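Local coordinates for protein putative phosphosugar isomerase (Clostridium difficile, PDB 3G68) that is a double-SIS-domain protein that probably binds phosphorylated sugars and may isomerise them, as related sugar isomerases do, at residues 35-40 and 85-90; 40-45 and 95-100; 109-114 and 127-132. All coordinates share one frame; numbering follows the deposited sequence. Where two conformers were deposited one is given.

Interaction 1: residues 35-40 and 85-90; sequences KKIIIT and LVVGVS
Ile37 and Val87 lie side by side on one face of a parallel strand pair, both pointing the same way, with Ile37 CG2 4.2 Å from Val87 CG2. The next step along that face repeats the arrangement: Ile39 lies beside Val89, and Ile39 CG2 comes within 3.9 Å of Val89 CG2. In both pairs the isoleucine CG2 is anti to its backbone N, while the valine offers the methyl that is anti to its own carbonyl carbon; the branches thus meet diagonally, each isoleucine reaching the residue two places beyond its register partner on the other strand (Leu85 for Ile37, Val87 for Ile39). On the other face, Thr40 and Val86 cross obliquely, and Thr40 CG2 approaches Val86 CG1 to 4.0 Å. The threonine methyl stands between backbone N and carbonyl carbon, which leaves OG1 anti to N (chi1 -170°) and bonded to Met67 O on the neighbouring strand 63-67. Gly88, the partner of Thr40 in register, brings no side chain to this face.

Under the side chains the strands run at 17° to each other, 4.7 Å apart at their closest, and are joined by five backbone hydrogen bonds. Leu85 N donates to Lys36 O; Ile38 bonds to Leu85 and Val87, and Thr40 to Val87 and Val89, each donating once and accepting once. The bond from Val87 N to Ile38 O, 2.7 Å, is nearly straight at 172°. These are two adjacent inner strands of the parallel sheet of the alpha/beta SIS domain, 84-90 being the central one. Helix 145-165 covers the Ile37, Ile39 and Val89 face through Ile161, Leu154 and Thr150. The buried contact thus pairs its amides and carbonyls within the sheet and packs through branched aliphatic groups, the threonine hydroxyl being satisfied by a main-chain carbonyl.

Interaction 2: residues 40-45 and 95-100; sequences TGSGTS and SYSTYN. With CIT (citric acid), chain G.
Ser42 OG and Ser97 OG meet at 2.8 Å in a hydrogen bond that either hydroxyl could donate, the single direct polar link between segment 40-45, which joins strand 36-40 to helix 43-59, and the start of helix 96-107. Ser97 OG stands between its own backbone N and carbonyl carbon (chi1 41°), while Ser42 OG is anti to its carbonyl carbon. Deeper in, packing is close and buried. Thr98 sets its CG2 3.8 Å from Thr40 O and its OG1 3.6 Å from Gly41 CA, so the helix rests directly on the main chain where strand 36-40 ends. Gly41 is fully extended, and having no side chain it leaves room for Ser45 CB.

On the ligand side the segments separate, and a water and a citrate, probably from the crystallisation liquor, bridge them. The water accepts from Ser42 N and from Thr98 OG1, each at 2.9 Å, and donates to citrate O6. Ser95 OG also donates to O6, at 3.0 Å, and Ser45 OG donates to O5 of the same carboxylate, at a distance so short, 2.5 Å, that its exact length is doubtful. Thr44 N, at the beginning of helix 43-59, reaches O1 of a second carboxylate at 3.2 Å. Ser90 OG and the amides of Gln91 and Gly92 also hydrogen-bond the citrate.

Hydroxyls and main-chain N-H groups from the start of helix 43-59 and the approach to helix 96-107 thus converge on one carboxylate-rich anion, consistent with the phosphosugar pocket of SIS domains, where such a lining, perhaps aided by helix dipoles, might suit a phosphate.

Interaction 3: residues 109-114 and 127-132; sequences GCKIAS and SDYILT
Asp128 CG is anti to its own carbonyl carbon (chi1 -62°), and a chi2 of -57° turns the carboxylate so that OD2 meets Ile112 N at 3.0 Å. The amide arrives on the anti side of the oxygen, 16° out of the carboxylate plane. The same OD2 lies 3.9 Å from Ile112 CB. Ile112 O is gripped twice, by Asp128 N at 2.8 Å, tilted well away from the carbonyl plane, and by Tyr129 N, which lies in that plane. Ile112 thus has both backbone polar atoms held by the Asp128-Tyr129 pair, with the aspartate side chain supplying the acceptor that a regular strand would offer from its main chain.

Beyond this point the parallel pairing continues: Ser114 N donates to Tyr129 O, and Leu131 N to Ser114 O in a more bent bond. Strand 129-130 is in this way added to strand 111-116 as the short outermost strand of the SIS-domain sheet, whose order is 2-1-3-4-5. On one face, Ala113 CB sits 4.1 Å from Tyr129 CB and 4.0 Å from Leu131 CD1, and together with Lys111 CB it lies at the edge of the Tyr129 ring. One face of that ring carries Asp128 CB, 3.6 Å above the plane and offset toward the rim. On the side of Ser114 OG, Ser127 packs near Ser114 in the conformer given; the Ser127 hydroxyl is bonded to Ile123 O, and Ser114 OG to Asp124 OD1. Met102 of helix 96-107 touches both Ile112 and Ser127.

From the N terminus, strand 36-40 runs straight into the loop and helix start of 40-45, so interactions 1 and 2 share Thr40. Interaction 1 closes when the chain returns at 85-90, after helix 43-59 and strand 63-67; interaction 2 closes soon afterwards at 95-100. Their segments alternate, so the two loops cross, and they touch where Val89 O meets Ser45 CB. Helix 96-107 then leads to strand 111-116, and interaction 3 closes a short loop later in the chain, in series with both. Through probable backbone bonds from Val86 and Gly88 to Lys111 and Ala113, interactions 1 and 3 belong to one sheet, while interaction 2 ties two helix starts at the C-terminal ends of its strands.

Interaction 1: residues 35-40 and 85-90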
# COMPACT_ATOMS: atom_id res chain seq x y z
N LYS B 35 37.64 22.04 -43.28
CA LYS B 35 38.04 23.41 -42.94
C LYS B 35 36.93 24.44 -43.31
O LYS B 35 36.96 25.60 -42.87
CB LYS B 35 39.37 23.76 -43.63
N LYS B 36 35.96 24.02 -44.12
CA LYS B 36 34.84 24.88 -44.49
C LYS B 36 33.64 24.04 -44.89
O LYS B 36 33.79 22.95 -45.45
CB LYS B 36 35.26 25.79 -45.65
CG LYS B 36 34.23 26.81 -46.14
CD LYS B 36 34.87 27.79 -47.15
CE LYS B 36 33.89 28.84 -47.63
NZ LYS B 36 34.55 29.81 -48.56
N ILE B 37 32.44 24.54 -44.57
CA ILE B 37 31.19 23.95 -45.01
C ILE B 37 30.39 25.03 -45.75
O ILE B 37 30.22 26.13 -45.25
CB ILE B 37 30.37 23.41 -43.83
CG1 ILE B 37 31.06 22.18 -43.23
CG2 ILE B 37 28.99 23.01 -44.31
CD1 ILE B 37 30.46 21.74 -41.88
N ILE B 38 29.93 24.70 -46.95
CA ILE B 38 29.04 25.52 -47.72
C ILE B 38 27.73 24.72 -47.83
O ILE B 38 27.76 23.54 -48.20
CB ILE B 38 29.59 25.82 -49.14
CG1 ILE B 38 30.92 26.60 -49.06
CG2 ILE B 38 28.56 26.57 -49.94
CD1 ILE B 38 31.73 26.65 -50.39
N ILE B 39 26.61 25.34 -47.45
CA ILE B 39 25.30 24.73 -47.59
C ILE B 39 24.61 25.45 -48.73
O ILE B 39 24.54 26.67 -48.70
CB ILE B 39 24.43 24.91 -46.33
CG1 ILE B 39 25.11 24.34 -45.09
CG2 ILE B 39 23.08 24.26 -46.57
CD1 ILE B 39 24.48 24.85 -43.78
N THR B 40 24.12 24.72 -49.74
CA THR B 40 23.47 25.35 -50.88
C THR B 40 22.23 24.60 -51.34
O THR B 40 22.18 23.36 -51.29
CB THR B 40 24.46 25.57 -52.09
OG1 THR B 40 23.82 26.39 -53.09
CG2 THR B 40 24.89 24.26 -52.74
N LEU B 85 33.60 21.08 -47.62
CA LEU B 85 32.45 20.20 -47.89
C LEU B 85 31.27 21.05 -48.40
O LEU B 85 30.82 21.98 -47.70
CB LEU B 85 32.03 19.45 -46.62
CG LEU B 85 30.75 18.59 -46.65
CD1 LEU B 85 30.93 17.37 -47.56
CD2 LEU B 85 30.29 18.17 -45.22
N VAL B 86 30.79 20.75 -49.60
CA VAL B 86 29.59 21.42 -50.13
C VAL B 86 28.41 20.49 -49.85
O VAL B 86 28.39 19.33 -50.31
CB VAL B 86 29.67 21.76 -51.63
CG1 VAL B 86 28.35 22.39 -52.10
CG2 VAL B 86 30.82 22.69 -51.88
N VAL B 87 27.47 20.98 -49.05
CA VAL B 87 26.27 20.23 -48.74
C VAL B 87 25.14 20.76 -49.64
O VAL B 87 24.66 21.87 -49.44
CB VAL B 87 25.88 20.33 -47.27
CG1 VAL B 87 24.68 19.44 -46.99
CG2 VAL B 87 27.05 19.94 -46.35
N GLY B 88 24.78 19.96 -50.64
CA GLY B 88 23.66 20.26 -51.53
C GLY B 88 22.37 19.78 -50.87
O GLY B 88 22.26 18.62 -50.48
N VAL B 89 21.39 20.68 -50.76
CA VAL B 89 20.08 20.40 -50.15
C VAL B 89 18.97 20.53 -51.22
O VAL B 89 18.86 21.56 -51.88
CB VAL B 89 19.82 21.36 -49.00
CG1 VAL B 89 18.47 21.07 -48.30
CG2 VAL B 89 20.97 21.30 -47.98
N SER B 90 18.18 19.47 -51.40
CA SER B 90 17.05 19.49 -52.33
C SER B 90 16.07 18.41 -51.91
O SER B 90 16.39 17.25 -52.05
CB SER B 90 17.51 19.23 -53.78
OG SER B 90 16.40 19.16 -54.68

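Interaction 2: residues 40-45 and 95-100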
# COMPACT_ATOMS: atom_id res chain seq x y z
N THR B 40 24.12 24.72 -49.74
CA THR B 40 23.47 25.35 -50.88
C THR B 40 22.23 24.60 -51.34
O THR B 40 22.18 23.36 -51.29
CB THR B 40 24.46 25.57 -52.09
OG1 THR B 40 23.82 26.39 -53.09
CG2 THR B 40 24.89 24.26 -52.74
N GLY B 41 21.23 25.37 -51.77
CA GLY B 41 19.97 24.86 -52.32
C GLY B 41 19.06 26.01 -52.74
O GLY B 41 19.38 27.18 -52.47
N SER B 42 17.91 25.70 -53.34
CA SER B 42 16.96 26.70 -53.78
C SER B 42 15.75 26.77 -52.85
O SER B 42 15.46 25.82 -52.13
CB SER B 42 16.46 26.37 -55.19
OG SER B 42 17.55 26.16 -56.06
N GLY B 43 15.02 27.88 -52.89
CA GLY B 43 13.80 28.06 -52.10
C GLY B 43 13.86 27.56 -50.66
O GLY B 43 14.75 27.96 -49.92
N THR B 44 12.94 26.67 -50.29
CA THR B 44 12.88 26.09 -48.94
C THR B 44 14.18 25.42 -48.49
O THR B 44 14.52 25.46 -47.29
CB THR B 44 11.65 25.14 -48.87
OG1 THR B 44 10.47 25.92 -49.15
CG2 THR B 44 11.50 24.46 -47.51
N SER B 45 14.91 24.81 -49.43
CA SER B 45 16.21 24.21 -49.13
C SER B 45 17.19 25.32 -48.76
O SER B 45 17.89 25.22 -47.73
CB SER B 45 16.71 23.35 -50.28
OG SER B 45 15.88 22.22 -50.40
N SER B 95 16.97 19.37 -58.14
CA SER B 95 17.09 20.76 -58.57
C SER B 95 18.42 20.95 -59.32
O SER B 95 19.51 20.73 -58.77
CB SER B 95 16.95 21.75 -57.42
OG SER B 95 15.58 21.84 -56.99
N TYR B 96 18.31 21.37 -60.59
CA TYR B 96 19.46 21.57 -61.48
C TYR B 96 20.39 22.65 -60.97
O TYR B 96 21.62 22.49 -61.01
CB TYR B 96 18.97 21.88 -62.90
CG TYR B 96 18.56 20.65 -63.67
CD1 TYR B 96 17.86 19.60 -63.05
CD2 TYR B 96 18.84 20.54 -65.02
CE1 TYR B 96 17.49 18.46 -63.76
CE2 TYR B 96 18.47 19.41 -65.75
CZ TYR B 96 17.80 18.37 -65.10
OH TYR B 96 17.41 17.26 -65.79
N SER B 97 19.80 23.72 -60.46
CA SER B 97 20.53 24.81 -59.82
C SER B 97 21.50 24.22 -58.78
O SER B 97 22.73 24.42 -58.84
CB SER B 97 19.51 25.80 -59.22
OG SER B 97 18.39 25.15 -58.58
N THR B 98 20.94 23.43 -57.86
CA THR B 98 21.70 22.78 -56.79
C THR B 98 22.68 21.74 -57.34
O THR B 98 23.85 21.75 -56.98
CB THR B 98 20.75 22.13 -55.80
OG1 THR B 98 19.80 23.12 -55.41
CG2 THR B 98 21.51 21.58 -54.57
N TYR B 99 22.20 20.87 -58.23
CA TYR B 99 23.08 19.87 -58.87
C TYR B 99 24.30 20.51 -59.53
O TYR B 99 25.43 20.03 -59.35
CB TYR B 99 22.30 19.07 -59.92
N ASN B 100 24.08 21.60 -60.26
CA ASN B 100 25.16 22.30 -60.97
C ASN B 100 26.19 22.93 -60.06
O ASN B 100 27.38 22.92 -60.39
CB ASN B 100 24.59 23.36 -61.93
CG ASN B 100 23.89 22.75 -63.13
OD1 ASN B 100 24.01 21.56 -63.40
ND2 ASN B 100 23.16 23.56 -63.86
C1 CIT G . 11.85 24.85 -53.56
O1 CIT G . 11.22 25.35 -52.60
O2 CIT G . 11.42 24.96 -54.74
C2 CIT G . 13.11 24.07 -53.28
C3 CIT G . 13.03 22.66 -53.88
O7 CIT G . 13.20 22.79 -55.31
C4 CIT G . 11.73 21.91 -53.56
C5 CIT G . 11.74 20.44 -53.95
O3 CIT G . 10.67 19.83 -54.15
O4 CIT G . 12.80 19.79 -54.09
C6 CIT G . 14.22 21.92 -53.30
O5 CIT G . 14.16 21.60 -52.08
O6 CIT G . 15.19 21.62 -54.06
O HOH W 1 17.47 22.85 -53.77

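Interaction 3: residues 109-114 and 127-132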
# COMPACT_ATOMS: atom_id res chain seq x y z
N GLY B 109 37.96 20.35 -56.25
CA GLY B 109 38.48 19.55 -55.15
C GLY B 109 37.71 19.54 -53.84
O GLY B 109 38.27 19.15 -52.81
N CYS B 110 36.44 19.97 -53.85
CA CYS B 110 35.60 19.93 -52.65
C CYS B 110 34.99 18.54 -52.43
O CYS B 110 34.77 17.77 -53.38
CB CYS B 110 34.44 20.93 -52.73
SG CYS B 110 34.90 22.67 -52.82
N LYS B 111 34.68 18.25 -51.17
CA LYS B 111 33.94 17.05 -50.80
C LYS B 111 32.45 17.38 -50.96
O LYS B 111 32.05 18.52 -50.71
CB LYS B 111 34.29 16.65 -49.37
CG LYS B 111 35.73 16.18 -49.25
CD LYS B 111 36.17 16.01 -47.84
CE LYS B 111 37.55 15.37 -47.78
NZ LYS B 111 37.95 15.06 -46.37
N ILE B 112 31.66 16.42 -51.43
CA ILE B 112 30.25 16.66 -51.73
C ILE B 112 29.34 15.79 -50.86
O ILE B 112 29.54 14.57 -50.73
CB ILE B 112 29.93 16.36 -53.20
CG1 ILE B 112 30.87 17.12 -54.15
CG2 ILE B 112 28.47 16.69 -53.53
CD1 ILE B 112 30.87 18.66 -54.02
N ALA B 113 28.33 16.43 -50.27
CA ALA B 113 27.32 15.74 -49.49
C ALA B 113 25.96 16.14 -50.04
O ALA B 113 25.80 17.29 -50.51
CB ALA B 113 27.45 16.09 -48.02
N SER B 114 25.01 15.21 -49.99
CA SER B 114 23.64 15.47 -50.43
C SER B 114 22.63 15.30 -49.28
O SER B 114 22.83 14.50 -48.38
CB SER B 114 23.25 14.56 -51.61
OG SER B 114 23.42 13.17 -51.31
N SER B 127 27.60 12.72 -55.13
CA SER B 127 27.86 12.91 -53.71
C SER B 127 28.77 11.84 -53.11
O SER B 127 28.61 10.65 -53.40
CB SER B 127 26.53 12.92 -52.96
OG SER B 127 25.67 13.91 -53.51
N ASP B 128 29.70 12.28 -52.27
CA ASP B 128 30.59 11.41 -51.55
C ASP B 128 29.82 10.88 -50.33
O ASP B 128 30.02 9.73 -49.93
CB ASP B 128 31.85 12.17 -51.12
CG ASP B 128 32.65 12.69 -52.34
OD1 ASP B 128 33.03 11.85 -53.18
OD2 ASP B 128 32.87 13.92 -52.46
N TYR B 129 28.91 11.70 -49.77
CA TYR B 129 28.12 11.35 -48.57
C TYR B 129 26.63 11.58 -48.78
O TYR B 129 26.21 12.73 -48.92
CB TYR B 129 28.59 12.20 -47.38
CG TYR B 129 30.07 12.23 -47.32
CD1 TYR B 129 30.78 11.09 -46.91
CD2 TYR B 129 30.79 13.34 -47.73
CE1 TYR B 129 32.16 11.08 -46.89
CE2 TYR B 129 32.17 13.35 -47.70
CZ TYR B 129 32.85 12.22 -47.29
OH TYR B 129 34.22 12.22 -47.27
N ILE B 130 25.86 10.50 -48.81
CA ILE B 130 24.42 10.57 -49.06
C ILE B 130 23.77 10.66 -47.69
O ILE B 130 23.56 9.64 -47.04
CB ILE B 130 23.94 9.36 -49.87
CG1 ILE B 130 24.62 9.35 -51.24
CG2 ILE B 130 22.43 9.37 -50.04
CD1 ILE B 130 24.34 8.09 -52.06
N LEU B 131 23.50 11.90 -47.26
CA LEU B 131 22.95 12.19 -45.94
C LEU B 131 21.44 12.45 -46.05
O LEU B 131 20.95 13.54 -45.71
CB LEU B 131 23.68 13.39 -45.34
CG LEU B 131 25.20 13.34 -45.28
CD1 LEU B 131 25.73 14.65 -44.72
CD2 LEU B 131 25.67 12.15 -44.41
N THR B 132 20.75 11.44 -46.56
CA THR B 132 19.32 11.44 -46.83
C THR B 132 18.50 11.93 -45.64
O THR B 132 18.74 11.52 -44.50
CB THR B 132 18.85 10.02 -47.19
OG1 THR B 132 19.76 9.48 -48.18
CG2 THR B 132 17.42 10.05 -47.74